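Local structure of glycosyl hydrolase (Rhizobium leguminosarum bv. trifolii, 5NDX) at residues Pro36-Arg39 against Gln40-Tyr44; Arg80-Asp83 against Val84-Glu87; Arg193-Met196 against Ala197-Ser201; Tyr159-Tyr162 against Tyr163-Cys166; Glu293-Asp296 against Arg297-Ala301. The protein probably hydrolyses O-glycosidic bonds as a family 39 glycoside hydrolase, the bacterial orthologue of human alpha-L-iduronidase. The protein carries 2 engineered substitutions. One frame throughout, in Å; residues are numbered along the deposited sequence. Where two conformers were deposited one is given.

Contact 1: Pro36-Arg39 against Gln40-Tyr44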
loop_
_atom_site.group_PDB
_atom_site.type_symbol
_atom_site.label_atom_id
_atom_site.label_comp_id
_atom_site.label_asym_id
_atom_site.label_seq_id
_atom_site.Cartn_x
_atom_site.Cartn_y
_atom_site.Cartn_z
ATOM N N PRO A 36 12.760 4.384 14.646
ATOM C CA PRO A 36 11.664 3.646 15.309
ATOM C C PRO A 36 10.243 3.949 14.805
ATOM O O PRO A 36 9.367 3.077 14.865
ATOM C CB PRO A 36 11.814 4.041 16.778
ATOM C CG PRO A 36 12.581 5.335 16.734
ATOM C CD PRO A 36 13.558 5.153 15.608
ATOM N N GLU A 37 10.019 5.156 14.311
ATOM C CA GLU A 37 8.744 5.492 13.742
ATOM C C GLU A 37 8.392 4.562 12.550
ATOM O O GLU A 37 7.300 4.019 12.496
ATOM C CB GLU A 37 8.710 6.928 13.274
ATOM C CG GLU A 37 8.882 7.973 14.377
ATOM C CD GLU A 37 10.331 8.277 14.698
ATOM O OE1 GLU A 37 11.251 7.514 14.307
ATOM O OE2 GLU A 37 10.558 9.290 15.352
ATOM N N MET A 38 9.316 4.396 11.614
ATOM C CA MET A 38 9.119 3.505 10.484
ATOM C C MET A 38 8.994 2.077 10.919
ATOM O O MET A 38 8.199 1.321 10.315
ATOM C CB MET A 38 10.259 3.606 9.499
ATOM C CG MET A 38 10.061 2.890 8.176
ATOM S SD MET A 38 8.467 3.200 7.375
ATOM C CE MET A 38 8.735 4.886 6.827
ATOM N N ARG A 39 9.757 1.686 11.957
ATOM C CA ARG A 39 9.645 0.309 12.471
ATOM C C ARG A 39 8.186 0.014 12.919
ATOM O O ARG A 39 7.606 -1.009 12.568
ATOM C CB ARG A 39 10.654 0.046 13.614
ATOM C CG ARG A 39 10.528 -1.363 14.173
ATOM C CD ARG A 39 11.684 -1.837 15.073
ATOM N NE ARG A 39 11.297 -3.191 15.511
ATOM C CZ ARG A 39 11.586 -4.354 14.898
ATOM N NH1 ARG A 39 12.379 -4.422 13.846
ATOM N NH2 ARG A 39 11.097 -5.490 15.394
ATOM N N GLN A 40 7.587 0.945 13.650
ATOM C CA GLN A 40 6.190 0.802 14.062
ATOM C C GLN A 40 5.270 0.777 12.836
ATOM O O GLN A 40 4.387 -0.066 12.766
ATOM C CB GLN A 40 5.762 1.904 15.007
ATOM C CG GLN A 40 4.507 1.539 15.742
ATOM C CD GLN A 40 4.009 2.668 16.652
ATOM O OE1 GLN A 40 4.661 3.055 17.674
ATOM N NE2 GLN A 40 2.864 3.141 16.348
ATOM N N MET A 41 5.526 1.663 11.881
ATOM C CA MET A 41 4.709 1.731 10.673
ATOM C C MET A 41 4.697 0.415 9.889
ATOM O O MET A 41 3.664 0.040 9.344
ATOM C CB MET A 41 5.177 2.869 9.794
ATOM C CG MET A 41 4.933 4.225 10.435
ATOM S SD MET A 41 5.970 5.490 9.708
ATOM C CE MET A 41 5.185 6.957 10.384
ATOM N N LEU A 42 5.847 -0.268 9.824
ATOM C CA LEU A 42 5.943 -1.515 9.078
ATOM C C LEU A 42 5.072 -2.646 9.625
ATOM O O LEU A 42 4.698 -3.521 8.877
ATOM C CB LEU A 42 7.390 -1.985 8.948
ATOM C CG LEU A 42 8.298 -1.095 8.140
ATOM C CD1 LEU A 42 9.718 -1.622 8.161
ATOM C CD2 LEU A 42 7.829 -0.957 6.728
ATOM N N ALA A 43 4.781 -2.633 10.916
ATOM C CA ALA A 43 3.827 -3.564 11.504
ATOM C C ALA A 43 2.445 -3.350 10.922
ATOM O O ALA A 43 1.765 -4.319 10.585
ATOM C CB ALA A 43 3.777 -3.361 13.011
ATOM N N TYR A 44 1.996 -2.079 10.823
ATOM C CA TYR A 44 0.679 -1.849 10.183
ATOM C C TYR A 44 0.711 -2.176 8.708
ATOM O O TYR A 44 -0.225 -2.788 8.201
ATOM C CB TYR A 44 0.205 -0.424 10.289
ATOM C CG TYR A 44 0.075 0.142 11.645
ATOM C CD1 TYR A 44 -1.106 0.052 12.396
ATOM C CD2 TYR A 44 1.150 0.805 12.194
ATOM C CE1 TYR A 44 -1.195 0.675 13.636
ATOM C CE2 TYR A 44 1.073 1.359 13.430
ATOM C CZ TYR A 44 -0.082 1.301 14.149
ATOM O OH TYR A 44 0.018 1.931 15.379
#
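On helix 36-45, M38 meets M41 and L42 about one turn further on, and backbone bonds tie the same turn together. Q40 N bonds to P36 O at 3.0 Å, M41 N to E37 O at 3.0 Å and L42 N to M38 O at 2.9 Å, the regular i to i+4 pattern of an alpha-helix. The side chain of M38 starts with CG anti to the backbone N (chi1 -171°) and then bends at chi2 and chi3, which brings its sulfur end round to the later residues. M38 SD passes 4.3 Å from L42 CD2, a purely apolar approach. M38 CE stands 4.0 Å from M41 SD, with the two methionine chains crossing at about a right angle; since M41 was deposited in two conformers, this second meeting is less certain. The helix is the crossover of the beta-alpha-beta unit that joins strands 24-27 and 55-58, neighbours in the parallel eight-stranded sheet of the TIM barrel. Q40, extended beyond CG, carries NE2 to Y44 OH at 3.2 Å, a weak bond whose donor comes in at the edge of the tyrosine ring, in its plane. Strand 358-362 packs on this region, F358 touching E37 and Q40 and I360 touching Q40 and M41, while the carboxylate of E37 is held by a salt bridge to R332.

Contact 2: Arg80-Asp83 against Val84-Glu87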
loop_
_atom_site.group_PDB
_atom_site.type_symbol
_atom_site.label_atom_id
_atom_site.label_comp_id
_atom_site.label_asym_id
_atom_site.label_seq_id
_atom_site.Cartn_x
_atom_site.Cartn_y
_atom_site.Cartn_z
ATOM N N ARG A 80 20.263 -4.027 8.352
ATOM C CA ARG A 80 19.205 -3.637 9.255
ATOM C C ARG A 80 17.956 -3.199 8.497
ATOM O O ARG A 80 16.872 -3.542 8.887
ATOM C CB ARG A 80 19.669 -2.517 10.197
ATOM C CG ARG A 80 20.638 -3.067 11.258
ATOM C CD ARG A 80 21.367 -1.979 12.049
ATOM N NE ARG A 80 20.440 -0.973 12.609
ATOM C CZ ARG A 80 20.780 0.256 13.041
ATOM N NH1 ARG A 80 22.043 0.699 12.999
ATOM N NH2 ARG A 80 19.844 1.064 13.523
ATOM N N ALA A 81 18.142 -2.486 7.401
ATOM C CA ALA A 81 17.051 -1.945 6.621
ATOM C C ALA A 81 16.260 -3.060 5.913
ATOM O O ALA A 81 15.030 -3.077 5.965
ATOM C CB ALA A 81 17.577 -0.954 5.601
ATOM N N LEU A 82 16.967 -3.980 5.269
ATOM C CA LEU A 82 16.320 -5.137 4.656
ATOM C C LEU A 82 15.742 -6.071 5.688
ATOM O O LEU A 82 14.642 -6.605 5.465
ATOM C CB LEU A 82 17.236 -5.872 3.701
ATOM C CG LEU A 82 17.727 -4.992 2.539
ATOM C CD1 LEU A 82 18.718 -5.738 1.672
ATOM C CD2 LEU A 82 16.556 -4.490 1.704
ATOM N N ASP A 83 16.431 -6.273 6.815
ATOM C CA ASP A 83 15.908 -7.179 7.831
ATOM C C ASP A 83 14.548 -6.701 8.360
ATOM O O ASP A 83 13.675 -7.519 8.595
ATOM C CB ASP A 83 16.841 -7.309 9.029
ATOM C CG ASP A 83 18.047 -8.186 8.775
ATOM O OD1 ASP A 83 18.183 -8.877 7.745
ATOM O OD2 ASP A 83 18.908 -8.121 9.645
ATOM N N VAL A 84 14.368 -5.398 8.579
ATOM C CA VAL A 84 13.053 -4.928 9.041
ATOM C C VAL A 84 11.944 -5.166 8.046
ATOM O O VAL A 84 10.828 -5.401 8.472
ATOM C CB VAL A 84 12.855 -3.399 9.426
ATOM C CG1 VAL A 84 13.091 -3.215 10.856
ATOM C CG2 VAL A 84 13.527 -2.399 8.546
ATOM N N MET A 85 12.227 -5.026 6.758
ATOM C CA MET A 85 11.229 -5.367 5.752
ATOM C C MET A 85 10.841 -6.843 5.827
ATOM O O MET A 85 9.670 -7.152 6.004
ATOM C CB MET A 85 11.714 -5.071 4.353
ATOM C CG MET A 85 12.041 -3.618 4.078
ATOM S SD MET A 85 12.208 -3.521 2.286
ATOM C CE MET A 85 13.087 -2.006 2.275
ATOM N N ILE A 86 11.831 -7.728 5.748
ATOM C CA ILE A 86 11.620 -9.195 5.758
ATOM C C ILE A 86 10.862 -9.663 7.009
ATOM O O ILE A 86 9.922 -10.419 6.929
ATOM C CB ILE A 86 12.950 -9.972 5.590
ATOM C CG1 ILE A 86 13.416 -10.050 4.123
ATOM C CG2 ILE A 86 12.798 -11.459 5.971
ATOM C CD1 ILE A 86 13.150 -8.888 3.211
ATOM N N GLU A 87 11.246 -9.143 8.144
ATOM C CA GLU A 87 10.598 -9.426 9.406
ATOM C C GLU A 87 9.100 -9.014 9.431
ATOM O O GLU A 87 8.310 -9.636 10.114
ATOM C CB GLU A 87 11.393 -8.671 10.468
ATOM C CG GLU A 87 10.935 -8.890 11.890
ATOM C CD GLU A 87 11.461 -7.836 12.867
ATOM O OE1 GLU A 87 12.297 -6.963 12.497
ATOM O OE2 GLU A 87 11.006 -7.895 14.034
#
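L82 and M85 send their side chains out with CG on the same side of CB, beside the backbone N (chi1 -60° and -61°), and their ends meet as L82 CD2 and M85 CE at 4.3 Å. V84 is turned differently: its CG2 stands between the backbone N and the carbonyl carbon at a chi1 of -93°, about midway between staggered and eclipsed, and comes within 3.1 Å of A81 O. This may be local strain or may reflect how the valine was modelled. I86 lays CD1 back over the preceding turn, 3.5 Å from L82 O, while the same oxygen takes a nearly straight bond from I86 N at 3.0 Å. All of this lies on helix 76-87, which comes between barrel strands 55-58 and 91-95 in chain order; M85 faces L56 and V58 of the former, and L82 packs on Y127 and Y131 of helix 110-131. E87 N bonds to D83 O at 3.0 Å, and E87 CB sits 3.2 Å from that oxygen, with the rest of its side chain extended. The two acids look elsewhere for their polar partners: D83 OD2 forms a salt bridge with R130 and OD1 a hydrogen bond with Y131 OH, whereas E87 OE2 forms a salt bridge with R39.

Contact 3: Arg193-Met196 against Ala197-Ser201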
loop_
_atom_site.group_PDB
_atom_site.type_symbol
_atom_site.label_atom_id
_atom_site.label_comp_id
_atom_site.label_asym_id
_atom_site.label_seq_id
_atom_site.Cartn_x
_atom_site.Cartn_y
_atom_site.Cartn_z
ATOM N N ARG A 193 13.099 6.891 -23.915
ATOM C CA ARG A 193 13.256 6.486 -25.319
ATOM C C ARG A 193 14.580 5.829 -25.564
ATOM O O ARG A 193 14.644 4.803 -26.245
ATOM C CB ARG A 193 13.068 7.670 -26.258
ATOM C CG ARG A 193 11.618 8.107 -26.300
ATOM C CD ARG A 193 11.325 9.143 -27.387
ATOM N NE ARG A 193 11.392 10.473 -26.814
ATOM C CZ ARG A 193 12.338 11.394 -27.010
ATOM N NH1 ARG A 193 12.241 12.560 -26.374
ATOM N NH2 ARG A 193 13.367 11.193 -27.818
ATOM N N ALA A 194 15.619 6.378 -24.949
ATOM C CA ALA A 194 16.956 5.801 -25.074
ATOM C C ALA A 194 17.061 4.397 -24.504
ATOM O O ALA A 194 17.710 3.531 -25.101
ATOM C CB ALA A 194 17.983 6.712 -24.423
ATOM N N LEU A 195 16.425 4.123 -23.363
ATOM C CA LEU A 195 16.595 2.797 -22.754
ATOM C C LEU A 195 15.855 1.752 -23.578
ATOM O O LEU A 195 16.299 0.616 -23.739
ATOM C CB LEU A 195 16.118 2.798 -21.311
ATOM C CG LEU A 195 16.558 1.736 -20.276
ATOM C CD1 LEU A 195 15.425 0.838 -19.809
ATOM C CD2 LEU A 195 17.773 0.908 -20.631
ATOM N N MET A 196 14.705 2.151 -24.090
ATOM C CA MET A 196 13.907 1.281 -24.923
ATOM C C MET A 196 14.666 0.923 -26.213
ATOM O O MET A 196 14.689 -0.245 -26.591
ATOM C CB MET A 196 12.566 1.957 -25.243
ATOM C CG MET A 196 11.689 2.233 -23.994
ATOM S SD MET A 196 11.673 0.968 -22.693
ATOM C CE MET A 196 10.452 0.037 -23.457
ATOM N N ALA A 197 15.269 1.931 -26.863
ATOM C CA ALA A 197 16.134 1.701 -28.038
ATOM C C ALA A 197 17.278 0.754 -27.674
ATOM O O ALA A 197 17.479 -0.267 -28.328
ATOM C CB ALA A 197 16.679 3.023 -28.591
ATOM N N HIS A 198 17.966 1.062 -26.578
ATOM C CA HIS A 198 19.046 0.201 -26.093
ATOM C C HIS A 198 18.646 -1.229 -25.817
ATOM O O HIS A 198 19.397 -2.155 -26.139
ATOM C CB HIS A 198 19.664 0.806 -24.845
ATOM C CG HIS A 198 20.930 0.149 -24.423
ATOM N ND1 HIS A 198 21.013 -0.628 -23.296
ATOM C CD2 HIS A 198 22.170 0.150 -24.975
ATOM C CE1 HIS A 198 22.240 -1.092 -23.175
ATOM N NE2 HIS A 198 22.965 -0.634 -24.180
ATOM N N CYS A 199 17.486 -1.438 -25.202
ATOM C CA CYS A 199 17.032 -2.805 -24.877
ATOM C C CYS A 199 16.415 -3.531 -26.070
ATOM O O CYS A 199 16.316 -4.741 -26.057
ATOM C CB CYS A 199 16.025 -2.787 -23.701
ATOM S SG CYS A 199 16.809 -2.372 -22.118
ATOM N N ASP A 200 15.989 -2.793 -27.086
ATOM C CA ASP A 200 15.417 -3.383 -28.284
ATOM C C ASP A 200 16.482 -3.865 -29.312
ATOM O O ASP A 200 16.647 -5.041 -29.502
ATOM C CB ASP A 200 14.482 -2.378 -28.940
ATOM C CG ASP A 200 13.749 -2.953 -30.122
ATOM O OD1 ASP A 200 13.590 -4.167 -30.226
ATOM O OD2 ASP A 200 13.272 -2.178 -30.929
ATOM N N SER A 201 17.135 -2.940 -30.008
ATOM C CA SER A 201 18.349 -3.208 -30.781
ATOM C C SER A 201 19.361 -2.820 -29.722
ATOM O O SER A 201 19.000 -2.825 -28.554
ATOM C CB SER A 201 18.378 -2.309 -32.004
ATOM O OG SER A 201 17.883 -1.020 -31.676
#
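C199 reaches back along its helix to L195, and each of its side-chain atoms has a definite neighbour there. CB lies 3.4 Å from L195 O, the oxygen that also accepts the backbone bond from C199 N at 2.8 Å. With SG anti to the carbonyl carbon, beside the backbone N (chi1 -70°), the sulfur stays over the preceding turn, 3.4 Å from the same L195 O. At its tip SG meets the leucine branch: L195 CD2 is 3.7 Å away and CD1 4.2 Å, so that CD2 makes the nearer apolar contact. H198 begins the other way, with CG anti to its backbone N; its CB rests against two carbonyl oxygens, 3.4 Å from A194 O and 3.5 Å from L195 O, before the imidazole leads away toward helix 155-171. The bond from D200 N to M196 O at 2.9 Å is less straight than its predecessors (N-H angle 134°) and is followed by a weak one from S201 N to A197 O, in keeping with the helix ending here, where S201 is the first residue to leave helical backbone angles. D200 OD1 then turns to R255 in a salt bridge, and M196 packs on L249 of helix 235-252. This is the C-terminal end of helix 190-200, the crossover of the beta-alpha-beta unit that links strands 179-184 and 216-219 of the TIM barrel.

Contact 4: Tyr159-Tyr162 against Tyr163-Cys166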
loop_
_atom_site.group_PDB
_atom_site.type_symbol
_atom_site.label_atom_id
_atom_site.label_comp_id
_atom_site.label_asym_id
_atom_site.label_seq_id
_atom_site.Cartn_x
_atom_site.Cartn_y
_atom_site.Cartn_z
ATOM N N TYR A 159 23.862 6.222 -18.522
ATOM C CA TYR A 159 22.628 5.560 -18.079
ATOM C C TYR A 159 22.532 4.163 -18.648
ATOM O O TYR A 159 22.303 3.200 -17.928
ATOM C CB TYR A 159 21.362 6.353 -18.469
ATOM C CG TYR A 159 20.121 5.778 -17.792
ATOM C CD1 TYR A 159 19.851 6.051 -16.449
ATOM C CD2 TYR A 159 19.275 4.890 -18.455
ATOM C CE1 TYR A 159 18.758 5.484 -15.801
ATOM C CE2 TYR A 159 18.173 4.334 -17.809
ATOM C CZ TYR A 159 17.933 4.633 -16.484
ATOM O OH TYR A 159 16.872 4.097 -15.833
ATOM N N THR A 160 22.761 4.074 -19.945
ATOM C CA THR A 160 22.670 2.829 -20.667
ATOM C C THR A 160 23.768 1.824 -20.236
ATOM O O THR A 160 23.541 0.613 -20.201
ATOM C CB THR A 160 22.602 3.175 -22.176
ATOM O OG1 THR A 160 21.668 2.326 -22.824
ATOM C CG2 THR A 160 23.939 3.133 -22.865
ATOM N N ASN A 161 24.949 2.320 -19.865
ATOM C CA ASN A 161 26.023 1.470 -19.298
ATOM C C ASN A 161 25.691 1.010 -17.868
ATOM O O ASN A 161 26.040 -0.089 -17.461
ATOM C CB ASN A 161 27.345 2.244 -19.168
ATOM C CG ASN A 161 27.989 2.604 -20.493
ATOM O OD1 ASN A 161 27.709 2.037 -21.554
ATOM N ND2 ASN A 161 28.901 3.543 -20.408
ATOM N N TYR A 162 25.147 1.938 -17.096
ATOM C CA TYR A 162 24.599 1.656 -15.763
ATOM C C TYR A 162 23.565 0.512 -15.804
ATOM O O TYR A 162 23.664 -0.435 -15.006
ATOM C CB TYR A 162 24.056 2.952 -15.140
ATOM C CG TYR A 162 23.005 2.733 -14.075
ATOM C CD1 TYR A 162 23.357 2.382 -12.760
ATOM C CD2 TYR A 162 21.668 2.864 -14.383
ATOM C CE1 TYR A 162 22.386 2.172 -11.792
ATOM C CE2 TYR A 162 20.693 2.655 -13.431
ATOM C CZ TYR A 162 21.058 2.282 -12.147
ATOM O OH TYR A 162 20.059 2.087 -11.246
ATOM N N TYR A 163 22.626 0.572 -16.749
ATOM C CA TYR A 163 21.630 -0.513 -16.963
ATOM C C TYR A 163 22.331 -1.850 -17.255
ATOM O O TYR A 163 22.058 -2.889 -16.620
ATOM C CB TYR A 163 20.623 -0.157 -18.087
ATOM C CG TYR A 163 19.495 -1.139 -18.141
ATOM C CD1 TYR A 163 18.401 -1.007 -17.281
ATOM C CD2 TYR A 163 19.572 -2.264 -18.929
ATOM C CE1 TYR A 163 17.398 -1.953 -17.240
ATOM C CE2 TYR A 163 18.587 -3.214 -18.910
ATOM C CZ TYR A 163 17.483 -3.058 -18.054
ATOM O OH TYR A 163 16.492 -4.015 -17.994
ATOM N N ASP A 164 23.292 -1.802 -18.179
ATOM C CA ASP A 164 24.113 -2.969 -18.541
ATOM C C ASP A 164 24.767 -3.605 -17.346
ATOM O O ASP A 164 24.814 -4.813 -17.239
ATOM C CB ASP A 164 25.221 -2.571 -19.537
ATOM C CG ASP A 164 24.686 -2.162 -20.894
ATOM O OD1 ASP A 164 23.634 -2.679 -21.294
ATOM O OD2 ASP A 164 25.336 -1.330 -21.583
ATOM N N ALA A 165 25.289 -2.761 -16.468
ATOM C CA ALA A 165 26.007 -3.192 -15.262
ATOM C C ALA A 165 25.053 -3.818 -14.241
ATOM O O ALA A 165 25.380 -4.857 -13.628
ATOM C CB ALA A 165 26.723 -1.995 -14.649
ATOM N N CYS A 166 23.889 -3.172 -14.045
ATOM C CA CYS A 166 22.816 -3.782 -13.233
ATOM C C CYS A 166 22.479 -5.189 -13.720
ATOM O O CYS A 166 22.453 -6.107 -12.924
ATOM C CB CYS A 166 21.537 -2.935 -13.259
ATOM S SG CYS A 166 21.742 -1.376 -12.430
#
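Two torsions set Y162 against C166: CG of the tyrosine lies anti to its backbone N (chi1 157°), and SG of the cysteine lies beside the backbone N (chi1 -67°), which lifts the sulfur over one face of the ring. SG is 4.0 Å from the centroid of the Y162 ring and 24° off its normal, a Cys sulfur-aromatic contact displaced toward the rim, where it meets Y162 CE1 at 3.7 Å. The backbone bond from C166 N to Y162 O, 2.9 Å long, fixes the spacing of the two residues. They lie on helix 155-171, the crossover of the beta-alpha-beta unit between strands 140-142 and 179-184 of the TIM barrel; the side chain of Y159 is about 8 Å from that of Q146, an engineered residue at the predicted proton-donor position. Y162 OH is hydrogen-bonded to L96 O and T144 N, pinning the ring at its far end. An alanine at Y162 is likely to leave the sulfur without its aromatic face and those two backbone groups without the hydroxyl. Elsewhere on the turn, D164 N bonds to T160 O at 3.2 Å; D164 OD2 lies 3.0 Å from that oxygen, an approach of two acceptors, and takes a hydrogen bond from C205 N, which probably offsets it.

Contact 5: Glu293-Asp296 against Arg297-Ala301. With SO4 (sulfate ion), chain E.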
loop_
_atom_site.group_PDB
_atom_site.type_symbol
_atom_site.label_atom_id
_atom_site.label_comp_id
_atom_site.label_asym_id
_atom_site.label_seq_id
_atom_site.Cartn_x
_atom_site.Cartn_y
_atom_site.Cartn_z
ATOM N N GLU A 293 -9.642 1.276 -10.278
ATOM C CA GLU A 293 -10.716 0.759 -11.100
ATOM C C GLU A 293 -10.560 1.160 -12.583
ATOM O O GLU A 293 -10.874 0.368 -13.484
ATOM C CB GLU A 293 -12.069 1.172 -10.537
ATOM C CG GLU A 293 -13.253 0.537 -11.236
ATOM C CD GLU A 293 -13.752 1.274 -12.476
ATOM O OE1 GLU A 293 -13.400 2.446 -12.705
ATOM O OE2 GLU A 293 -14.568 0.649 -13.201
ATOM N N GLN A 294 -10.093 2.376 -12.831
ATOM C CA GLN A 294 -9.813 2.823 -14.181
ATOM C C GLN A 294 -8.732 1.963 -14.873
ATOM O O GLN A 294 -8.850 1.643 -16.062
ATOM C CB GLN A 294 -9.365 4.294 -14.200
ATOM C CG GLN A 294 -10.465 5.297 -13.901
ATOM C CD GLN A 294 -9.919 6.683 -13.543
ATOM O OE1 GLN A 294 -8.750 6.869 -13.273
ATOM N NE2 GLN A 294 -10.787 7.627 -13.467
ATOM N N HIS A 295 -7.666 1.637 -14.161
ATOM C CA HIS A 295 -6.660 0.751 -14.727
ATOM C C HIS A 295 -7.251 -0.643 -15.030
ATOM O O HIS A 295 -6.971 -1.225 -16.079
ATOM C CB HIS A 295 -5.452 0.622 -13.792
ATOM C CG HIS A 295 -4.517 1.768 -13.886
ATOM N ND1 HIS A 295 -4.788 2.990 -13.310
ATOM C CD2 HIS A 295 -3.304 1.886 -14.490
ATOM C CE1 HIS A 295 -3.793 3.823 -13.578
ATOM N NE2 HIS A 295 -2.877 3.174 -14.285
ATOM N N ASP A 296 -8.063 -1.166 -14.122
ATOM C CA ASP A 296 -8.675 -2.460 -14.332
ATOM C C ASP A 296 -9.625 -2.451 -15.558
ATOM O O ASP A 296 -9.540 -3.336 -16.418
ATOM C CB ASP A 296 -9.419 -2.937 -13.082
ATOM C CG ASP A 296 -9.892 -4.383 -13.203
ATOM O OD1 ASP A 296 -9.074 -5.336 -13.288
ATOM O OD2 ASP A 296 -11.097 -4.552 -13.197
ATOM N N ARG A 297 -10.489 -1.455 -15.636
ATOM C CA ARG A 297 -11.500 -1.398 -16.669
ATOM C C ARG A 297 -10.937 -0.964 -18.059
ATOM O O ARG A 297 -11.370 -1.470 -19.071
ATOM C CB ARG A 297 -12.616 -0.481 -16.227
ATOM C CG ARG A 297 -13.697 -0.213 -17.286
ATOM C CD ARG A 297 -14.886 0.529 -16.711
ATOM N NE ARG A 297 -14.441 1.622 -15.819
ATOM C CZ ARG A 297 -14.027 2.827 -16.205
ATOM N NH1 ARG A 297 -14.078 3.197 -17.476
ATOM N NH2 ARG A 297 -13.597 3.684 -15.300
ATOM N N ARG A 298 -9.992 -0.052 -18.100
ATOM C CA ARG A 298 -9.510 0.533 -19.351
ATOM C C ARG A 298 -8.221 -0.084 -19.873
ATOM O O ARG A 298 -7.918 0.067 -21.069
ATOM C CB ARG A 298 -9.301 2.051 -19.195
ATOM C CG ARG A 298 -10.595 2.796 -18.863
ATOM C CD ARG A 298 -10.430 4.333 -18.790
ATOM N NE ARG A 298 -9.877 4.804 -20.049
ATOM C CZ ARG A 298 -9.089 5.859 -20.239
ATOM N NH1 ARG A 298 -8.752 6.688 -19.269
ATOM N NH2 ARG A 298 -8.590 6.074 -21.433
ATOM N N ILE A 299 -7.421 -0.722 -19.002
ATOM C CA ILE A 299 -6.190 -1.326 -19.456
ATOM C C ILE A 299 -6.254 -2.878 -19.401
ATOM O O ILE A 299 -6.014 -3.541 -20.417
ATOM C CB ILE A 299 -4.938 -0.779 -18.747
ATOM C CG1 ILE A 299 -4.853 0.742 -18.905
ATOM C CG2 ILE A 299 -3.679 -1.364 -19.393
ATOM C CD1 ILE A 299 -3.631 1.376 -18.239
ATOM N N ILE A 300 -6.585 -3.431 -18.242
ATOM C CA ILE A 300 -6.442 -4.855 -17.998
ATOM C C ILE A 300 -7.563 -5.637 -18.648
ATOM O O ILE A 300 -7.281 -6.558 -19.379
ATOM C CB ILE A 300 -6.368 -5.167 -16.513
ATOM C CG1 ILE A 300 -5.120 -4.505 -15.930
ATOM C CG2 ILE A 300 -6.352 -6.682 -16.274
ATOM C CD1 ILE A 300 -5.059 -4.519 -14.428
ATOM N N ALA A 301 -8.814 -5.265 -18.399
ATOM C CA ALA A 301 -9.930 -5.987 -18.938
ATOM C C ALA A 301 -9.930 -6.107 -20.471
ATOM O O ALA A 301 -10.106 -7.197 -20.956
ATOM C CB ALA A 301 -11.242 -5.420 -18.473
HETATM S S SO4 E . -15.292 1.393 -20.547
HETATM O O1 SO4 E . -16.598 2.030 -20.273
HETATM O O2 SO4 E . -15.374 -0.050 -20.202
HETATM O O3 SO4 E . -14.959 1.552 -21.983
HETATM O O4 SO4 E . -14.240 2.073 -19.765
#
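The R297 guanidinium is engaged at its edges, near its own plane, by two anions: the carboxylate of E293 and a sulfate ion, probably from the crystallisation liquor. R297 NE bonds to E293 OE2 at 2.8 Å and R297 NH2 to E293 OE1 at 2.9 Å, a side-on, two-nitrogen salt bridge in which each oxygen is met on its syn side and the two planes are 25° apart. The remaining nitrogen, R297 NH1, bonds to sulfate O4 at 2.6 Å and also forms a salt bridge with D391. Q294 CG approaches the group obliquely, 3.8 Å from R297 NH2. A bend at chi3 (43°) in the arginine, matched by one at chi2 in the glutamate, folds the two ends together one turn apart. A lysine in place of R297 would probably lose the paired, in-plane grip on E293, leaving one carboxylate oxygen without its N-H. Further along, the helix widens into a pi-type turn: H295 O accepts from both I299 N at 3.0 Å and I300 N at 3.1 Å, and D296 O from A301 N at 2.9 Å, the latter two bonds spanning five residues. D296 and R298 form salt bridges beyond this turn, with R16 and D240 respectively. In these last turns of helix 282-300, E293 and D391 probably offset the charge of R297, and the bound sulfate suggests that its NH1 side can still receive an anion.

All five contacts are local, along short runs of single helices in the TIM-barrel part, but their surroundings differ. Contacts 1 and 4 are buried, whereas contacts 2, 3 and 5 are only partly so. Contacts 1 and 2 lie on adjacent helices joined by a salt bridge, R39 NH2 to E87 OE2 at 2.8 Å, with L42 packing on V84 beside it; contacts 3 and 4 likewise touch, L195 CD2 lying 3.7 Å from Y163 CG. Contact 5 stands apart, its centre 27 Å or more from the other four and on the opposite side of the chain's centre from contacts 1 and 2. Methionine, leucine and cysteine packing carries contacts 1 to 3, a sulfur-aromatic contact carries contact 4, and the charged pair of contact 5 also meets a bound anion.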